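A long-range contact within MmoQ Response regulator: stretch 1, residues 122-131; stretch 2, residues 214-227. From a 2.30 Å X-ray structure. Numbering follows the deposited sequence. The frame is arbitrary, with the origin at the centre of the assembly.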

ATOM      1  N   SER A 122       7.130  -6.057  10.915  1.00 28.91           N
ATOM      2  CA  SER A 122       7.813  -6.286  12.208  1.00 31.25           C
ATOM      3  C   SER A 122       6.845  -6.355  13.373  1.00 30.52           C
ATOM      4  O   SER A 122       6.900  -7.269  14.192  1.00 31.35           O
ATOM      5  N   ILE A 123       5.983  -5.355  13.468  1.00 30.55           N
ATOM      6  CA  ILE A 123       4.957  -5.352  14.493  1.00 30.82           C
ATOM      7  C   ILE A 123       4.156  -6.661  14.479  1.00 33.16           C
ATOM      8  O   ILE A 123       4.096  -7.363  15.488  1.00 32.87           O
ATOM      9  N   THR A 124       3.570  -7.017  13.339  1.00 29.29           N
ATOM     10  CA  THR A 124       2.726  -8.213  13.315  1.00 27.95           C
ATOM     11  C   THR A 124       3.531  -9.497  13.530  1.00 30.53           C
ATOM     12  O   THR A 124       2.988 -10.499  14.004  1.00 34.01           O
ATOM     13  N   ALA A 125       4.824  -9.449  13.205  1.00 29.07           N
ATOM     14  CA  ALA A 125       5.724 -10.601  13.359  1.00 27.48           C
ATOM     15  C   ALA A 125       5.888 -10.996  14.813  1.00 28.74           C
ATOM     16  O   ALA A 125       6.206 -12.139  15.132  1.00 30.75           O
ATOM     17  N   GLN A 126       5.672 -10.049  15.701  1.00 27.89           N
ATOM     18  CA  GLN A 126       5.795 -10.351  17.108  1.00 33.02           C
ATOM     19  C   GLN A 126       4.421 -10.477  17.745  1.00 32.79           C
ATOM     20  O   GLN A 126       4.305 -10.479  18.953  1.00 34.22           O
ATOM     21  N   ALA A 127       3.380 -10.573  16.923  1.00 27.90           N
ATOM     22  CA  ALA A 127       2.026 -10.731  17.441  1.00 28.41           C
ATOM     23  C   ALA A 127       1.310 -11.908  16.783  1.00 29.49           C
ATOM     24  O   ALA A 127       1.922 -12.683  16.048  1.00 29.35           O
ATOM     25  N   SER A 128       0.014 -12.045  17.039  1.00 25.76           N
ATOM     26  CA  SER A 128      -0.717 -13.180  16.489  1.00 33.08           C
ATOM     27  C   SER A 128      -2.026 -12.803  15.801  1.00 33.30           C
ATOM     28  O   SER A 128      -2.987 -13.564  15.869  1.00 37.63           O
ATOM     29  N   THR A 129      -2.069 -11.644  15.153  1.00 28.90           N
ATOM     30  CA  THR A 129      -3.289 -11.184  14.498  1.00 27.36           C
ATOM     31  C   THR A 129      -3.374 -11.679  13.055  1.00 26.19           C
ATOM     32  O   THR A 129      -4.281 -12.436  12.695  1.00 29.95           O
ATOM     33  N   VAL A 130      -2.429 -11.245  12.232  1.00 21.87           N
ATOM     34  CA  VAL A 130      -2.446 -11.577  10.813  1.00 24.07           C
ATOM     35  C   VAL A 130      -1.096 -12.152  10.388  1.00 27.38           C
ATOM     36  O   VAL A 130      -0.112 -12.058  11.129  1.00 30.17           O
ATOM     37  N   ALA A 131      -1.053 -12.766   9.209  1.00 25.26           N
ATOM     38  CA  ALA A 131       0.215 -13.235   8.645  1.00 25.40           C
ATOM     39  C   ALA A 131       1.046 -12.014   8.272  1.00 24.95           C
ATOM     40  O   ALA A 131       0.576 -11.142   7.535  1.00 29.77           O
ATOM     41  N   GLY A 214     -11.649  -6.696  19.785  1.00 31.48           N
ATOM     42  CA  GLY A 214     -11.557  -7.725  18.768  1.00 29.47           C
ATOM     43  C   GLY A 214     -10.328  -7.618  17.888  1.00 30.30           C
ATOM     44  O   GLY A 214      -9.570  -6.639  17.956  1.00 27.60           O
ATOM     45  N   ARG A 215     -10.149  -8.630  17.045  1.00 28.24           N
ATOM     46  CA  ARG A 215      -8.993  -8.719  16.166  1.00 22.23           C
ATOM     47  C   ARG A 215      -8.953  -7.519  15.231  1.00 20.82           C
ATOM     48  O   ARG A 215      -7.882  -7.014  14.913  1.00 20.46           O
ATOM     49  N   THR A 216     -10.121  -7.055  14.802  1.00 22.89           N
ATOM     50  CA  THR A 216     -10.171  -5.912  13.898  1.00 29.19           C
ATOM     51  C   THR A 216      -9.589  -4.672  14.571  1.00 30.05           C
ATOM     52  O   THR A 216      -8.822  -3.929  13.953  1.00 27.34           O
ATOM     53  N   GLY A 217      -9.941  -4.475  15.842  1.00 25.98           N
ATOM     54  CA  GLY A 217      -9.433  -3.360  16.624  1.00 24.72           C
ATOM     55  C   GLY A 217      -7.937  -3.489  16.846  1.00 26.52           C
ATOM     56  O   GLY A 217      -7.194  -2.506  16.764  1.00 24.14           O
ATOM     57  N   ARG A 218      -7.478  -4.710  17.100  1.00 26.41           N
ATOM     58  CA  ARG A 218      -6.064  -4.912  17.398  1.00 27.32           C
ATOM     59  C   ARG A 218      -5.220  -4.695  16.146  1.00 28.57           C
ATOM     60  O   ARG A 218      -4.165  -4.044  16.188  1.00 26.57           O
ATOM     61  N   PHE A 219      -5.696  -5.213  15.023  1.00 22.96           N
ATOM     62  CA  PHE A 219      -4.987  -5.013  13.771  1.00 24.93           C
ATOM     63  C   PHE A 219      -5.006  -3.520  13.420  1.00 23.79           C
ATOM     64  O   PHE A 219      -3.990  -2.969  12.992  1.00 21.24           O
ATOM     65  N   ALA A 220      -6.143  -2.857  13.634  1.00 18.64           N
ATOM     66  CA  ALA A 220      -6.217  -1.419  13.393  1.00 23.13           C
ATOM     67  C   ALA A 220      -5.151  -0.667  14.210  1.00 23.82           C
ATOM     68  O   ALA A 220      -4.456   0.211  13.691  1.00 23.42           O
ATOM     69  N   ARG A 221      -5.019  -1.005  15.486  1.00 18.20           N
ATOM     70  CA  ARG A 221      -4.018  -0.341  16.322  1.00 19.93           C
ATOM     71  C   ARG A 221      -2.606  -0.644  15.808  1.00 25.36           C
ATOM     72  O   ARG A 221      -1.716   0.203  15.892  1.00 27.52           O
ATOM     73  N   GLN A 222      -2.408  -1.827  15.232  1.00 24.31           N
ATOM     74  CA  GLN A 222      -1.101  -2.173  14.670  1.00 24.56           C
ATOM     75  C   GLN A 222      -0.795  -1.365  13.422  1.00 23.78           C
ATOM     76  O   GLN A 222       0.352  -0.938  13.202  1.00 29.72           O
ATOM     77  N   LEU A 223      -1.829  -1.147  12.619  1.00 20.38           N
ATOM     78  CA  LEU A 223      -1.720  -0.325  11.419  1.00 26.43           C
ATOM     79  C   LEU A 223      -1.427   1.116  11.803  1.00 26.88           C
ATOM     80  O   LEU A 223      -0.522   1.738  11.245  1.00 22.00           O
ATOM     81  N   ALA A 224      -2.189   1.633  12.769  1.00 23.36           N
ATOM     82  CA  ALA A 224      -2.028   3.013  13.218  1.00 29.43           C
ATOM     83  C   ALA A 224      -0.604   3.211  13.728  1.00 28.81           C
ATOM     84  O   ALA A 224       0.026   4.230  13.453  1.00 28.20           O
ATOM     85  N   LEU A 225      -0.087   2.219  14.448  1.00 22.95           N
ATOM     86  CA  LEU A 225       1.270   2.316  14.954  1.00 25.61           C
ATOM     87  C   LEU A 225       2.313   2.308  13.823  1.00 28.85           C
ATOM     88  O   LEU A 225       3.290   3.056  13.871  1.00 23.57           O
ATOM     89  N   ALA A 226       2.110   1.472  12.807  1.00 23.00           N
ATOM     90  CA  ALA A 226       3.037   1.449  11.679  1.00 26.51           C
ATOM     91  C   ALA A 226       3.027   2.806  10.983  1.00 31.44           C
ATOM     92  O   ALA A 226       4.072   3.310  10.566  1.00 28.89           O
ATOM     93  N   GLN A 227       1.839   3.391  10.857  1.00 29.53           N
ATOM     94  CA  GLN A 227       1.700   4.671  10.177  1.00 28.84           C
ATOM     95  C   GLN A 227       2.394   5.789  10.959  1.00 30.51           C
ATOM     96  O   GLN A 227       3.191   6.554  10.396  1.00 24.11           O
TER

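A helix that meets a loop can rarely satisfy the loop's polar groups through its own backbone, because its peptide groups are already paired along the axis. The task falls to side chains, and the contact between residues 122-131 and 214-227 of MmoQ is a compact example, with two such hydrogen bonds. The second stretch is helical, with i to i+4 backbone hydrogen bonds from Arg218 N to Gly214 O onward, while the first leaves a helix near Ala125 and continues as loop. Together they bury 524 Å².

Two hydrogen bonds anchor the pair, and both involve Thr129. Its hydroxyl, carried on a p rotamer (chi1 47°), donates to Gln222, with OG1 of Thr129 2.7 Å from OE1 of Gln222. Gln222 points toward the loop and reaches it with chi1 m and chi2 t, an extended course that brings its amide to the threonine. The second bond uses the backbone of the same residue: NH1 of Arg215 donates to O of Thr129 at 2.7 Å, with an N-H...O angle of 138°. The carbonyl lies at the edge of the guanidinium, near its plane, where the N-H groups are directed. Arg215 gets there by running t, t through chi1 and chi2 and then turning at chi3 (m). The carbonyl of the preceding residue is also near, with Ser128 O 3.3 Å from Arg215 NH1.

Around these bonds, aliphatic parts of polar side chains do much of the packing. The CB of Thr129 points sideways, yet the residue has 96 Å² covered by the helix: its methyl CG2 sits 3.5 Å from CD of Arg218 and 4.4 Å from CG of Arg215. Arg218, t at chi1 and chi2, thus offers its methylene chain to the loop, while its NH1 is hydrogen-bonded elsewhere in the structure. At Gln222 the roles are reversed: methyls of the first stretch lie against its amide, with Ala127 CB 3.3 Å from Gln222 NE2 and Thr124 CG2 3.8 Å from Gln222 OE1.

Beyond the polar centre, the packing becomes apolar. Phe219, chi1 t, points toward the first stretch and presents a ring face to Val130. CG1 of Val130, on an m rotamer, lies 3.8 Å from the centroid of the Phe219 ring and only 3° off its normal, a nearly ideal CH-pi arrangement. The other methyl contacts the ring as well, with Val130 CG2 3.7 Å from Phe219 CE1. Thr124, a p rotamer, adds its methyl more loosely, its CG2 being 4.3 Å from CE1 of Phe219.

Farther along the helix, Ile123 points toward it in an m, t conformation and has 86 Å² covered. Its CG2 packs 3.9 Å from CG of Gln222, while CD1 of Ile123 reaches 4.2 Å from both CB of Leu225 and CB of Ala226. The same methyl also lies close to the helix backbone, with Ile123 CD1 3.9 Å from Ala226 N. The example shows a general economy: two directional bonds join the loop to the helix, and methyl and methylene groups pack around them.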

ATOM      1  CB  SER A 122       8.851  -5.204  12.515  1.00 37.20           C
ATOM      2  OG  SER A 122      10.029  -5.415  11.770  1.00 47.96           O
ATOM      3  CB  ILE A 123       4.027  -4.146  14.332  1.00 25.79           C
ATOM      4  CG1 ILE A 123       4.811  -2.861  14.613  1.00 24.32           C
ATOM      5  CG2 ILE A 123       2.820  -4.285  15.245  1.00 26.89           C
ATOM      6  CD1 ILE A 123       4.124  -1.581  14.151  1.00 21.45           C
ATOM      7  CB  THR A 124       1.927  -8.308  12.020  1.00 27.54           C
ATOM      8  OG1 THR A 124       2.834  -8.363  10.910  1.00 25.39           O
ATOM      9  CG2 THR A 124       1.002  -7.079  11.879  1.00 21.90           C
ATOM     10  CB  ALA A 125       7.093 -10.311  12.738  1.00 25.94           C
ATOM     11  CB  GLN A 126       6.671  -9.302  17.824  1.00 35.24           C
ATOM     12  CG  GLN A 126       6.127  -7.880  17.782  1.00 48.67           C
ATOM     13  CD  GLN A 126       7.169  -6.816  18.165  1.00 62.47           C
ATOM     14  OE1 GLN A 126       7.735  -6.139  17.293  1.00 67.41           O
ATOM     15  NE2 GLN A 126       7.416  -6.659  19.472  1.00 62.06           N
ATOM     16  CB  ALA A 127       1.225  -9.444  17.273  1.00 28.18           C
ATOM     17  CB  SER A 128      -0.997 -14.197  17.595  1.00 32.51           C
ATOM     18  OG  SER A 128       0.217 -14.707  18.103  1.00 37.96           O
ATOM     19  CB  THR A 129      -3.400  -9.638  14.514  1.00 23.27           C
ATOM     20  OG1 THR A 129      -2.145  -9.059  14.114  1.00 19.77           O
ATOM     21  CG2 THR A 129      -3.739  -9.156  15.897  1.00 24.53           C
ATOM     22  CB  VAL A 130      -2.750 -10.322   9.972  1.00 24.18           C
ATOM     23  CG1 VAL A 130      -4.045  -9.681  10.437  1.00 20.85           C
ATOM     24  CG2 VAL A 130      -1.613  -9.320  10.095  1.00 25.56           C
ATOM     25  CB  ALA A 131      -0.036 -14.092   7.423  1.00 20.82           C
ATOM     26  CB  ARG A 215      -9.016 -10.028  15.362  1.00 17.01           C
ATOM     27  CG  ARG A 215      -7.764 -10.265  14.527  1.00 20.04           C
ATOM     28  CD  ARG A 215      -7.832 -11.604  13.796  1.00 25.83           C
ATOM     29  NE  ARG A 215      -8.091 -12.712  14.718  1.00 23.92           N
ATOM     30  CZ  ARG A 215      -7.206 -13.648  15.024  1.00 24.55           C
ATOM     31  NH1 ARG A 215      -5.994 -13.628  14.474  1.00 20.50           N
ATOM     32  NH2 ARG A 215      -7.535 -14.604  15.879  1.00 25.61           N
ATOM     33  CB  THR A 216     -11.599  -5.607  13.419  1.00 32.42           C
ATOM     34  OG1 THR A 216     -12.184  -6.798  12.874  1.00 37.45           O
ATOM     35  CG2 THR A 216     -11.556  -4.556  12.344  1.00 27.88           C
ATOM     36  CB  ARG A 218      -5.812  -6.294  17.991  1.00 26.30           C
ATOM     37  CG  ARG A 218      -4.421  -6.456  18.571  1.00 35.90           C
ATOM     38  CD  ARG A 218      -4.231  -7.857  19.102  1.00 49.83           C
ATOM     39  NE  ARG A 218      -4.324  -7.886  20.550  1.00 66.62           N
ATOM     40  CZ  ARG A 218      -3.272  -8.019  21.349  1.00 82.44           C
ATOM     41  NH1 ARG A 218      -2.059  -8.154  20.823  1.00 85.75           N
ATOM     42  NH2 ARG A 218      -3.433  -8.026  22.667  1.00 88.37           N
ATOM     43  CB  PHE A 219      -5.614  -5.873  12.668  1.00 27.39           C
ATOM     44  CG  PHE A 219      -4.851  -5.870  11.374  1.00 26.04           C
ATOM     45  CD1 PHE A 219      -3.473  -5.797  11.363  1.00 24.78           C
ATOM     46  CD2 PHE A 219      -5.523  -5.978  10.163  1.00 30.05           C
ATOM     47  CE1 PHE A 219      -2.770  -5.799  10.160  1.00 25.90           C
ATOM     48  CE2 PHE A 219      -4.830  -5.986   8.959  1.00 31.36           C
ATOM     49  CZ  PHE A 219      -3.446  -5.900   8.961  1.00 30.05           C
ATOM     50  CB  ALA A 220      -7.629  -0.876  13.696  1.00 19.36           C
ATOM     51  CB  ARG A 221      -4.168  -0.732  17.791  1.00 19.48           C
ATOM     52  CG  ARG A 221      -5.330  -0.016  18.498  1.00 23.63           C
ATOM     53  CD  ARG A 221      -5.435  -0.369  19.993  1.00 24.08           C
ATOM     54  NE  ARG A 221      -6.029  -1.690  20.189  1.00 27.21           N
ATOM     55  CZ  ARG A 221      -7.338  -1.923  20.147  1.00 27.49           C
ATOM     56  NH1 ARG A 221      -8.190  -0.922  19.921  1.00 21.66           N
ATOM     57  NH2 ARG A 221      -7.801  -3.154  20.319  1.00 28.66           N
ATOM     58  CB  GLN A 222      -1.014  -3.657  14.362  1.00 24.31           C
ATOM     59  CG  GLN A 222      -1.016  -4.567  15.607  1.00 21.48           C
ATOM     60  CD  GLN A 222      -1.194  -6.038  15.222  1.00 22.39           C
ATOM     61  OE1 GLN A 222      -1.916  -6.360  14.262  1.00 21.21           O
ATOM     62  NE2 GLN A 222      -0.539  -6.932  15.966  1.00 20.47           N
ATOM     63  CB  LEU A 223      -3.017  -0.383  10.618  1.00 28.16           C
ATOM     64  CG  LEU A 223      -3.150  -1.593   9.695  1.00 31.82           C
ATOM     65  CD1 LEU A 223      -4.613  -2.085   9.608  1.00 26.61           C
ATOM     66  CD2 LEU A 223      -2.577  -1.229   8.322  1.00 29.41           C
ATOM     67  CB  ALA A 224      -3.068   3.370  14.321  1.00 20.55           C
ATOM     68  CB  LEU A 225       1.550   1.197  15.930  1.00 23.39           C
ATOM     69  CG  LEU A 225       2.636   1.545  16.920  1.00 34.44           C
ATOM     70  CD1 LEU A 225       2.205   2.759  17.743  1.00 37.14           C
ATOM     71  CD2 LEU A 225       2.877   0.341  17.798  1.00 41.39           C
ATOM     72  CB  ALA A 226       2.667   0.354  10.683  1.00 19.68           C
ATOM     73  CB  GLN A 227       0.224   5.017   9.954  1.00 24.59           C
ATOM     74  CG  GLN A 227       0.017   6.395   9.348  1.00 30.40           C
ATOM     75  CD  GLN A 227       0.530   6.494   7.911  1.00 33.40           C
ATOM     76  OE1 GLN A 227       0.326   5.591   7.101  1.00 34.15           O
ATOM     77  NE2 GLN A 227       1.181   7.605   7.589  1.00 33.96           N
TER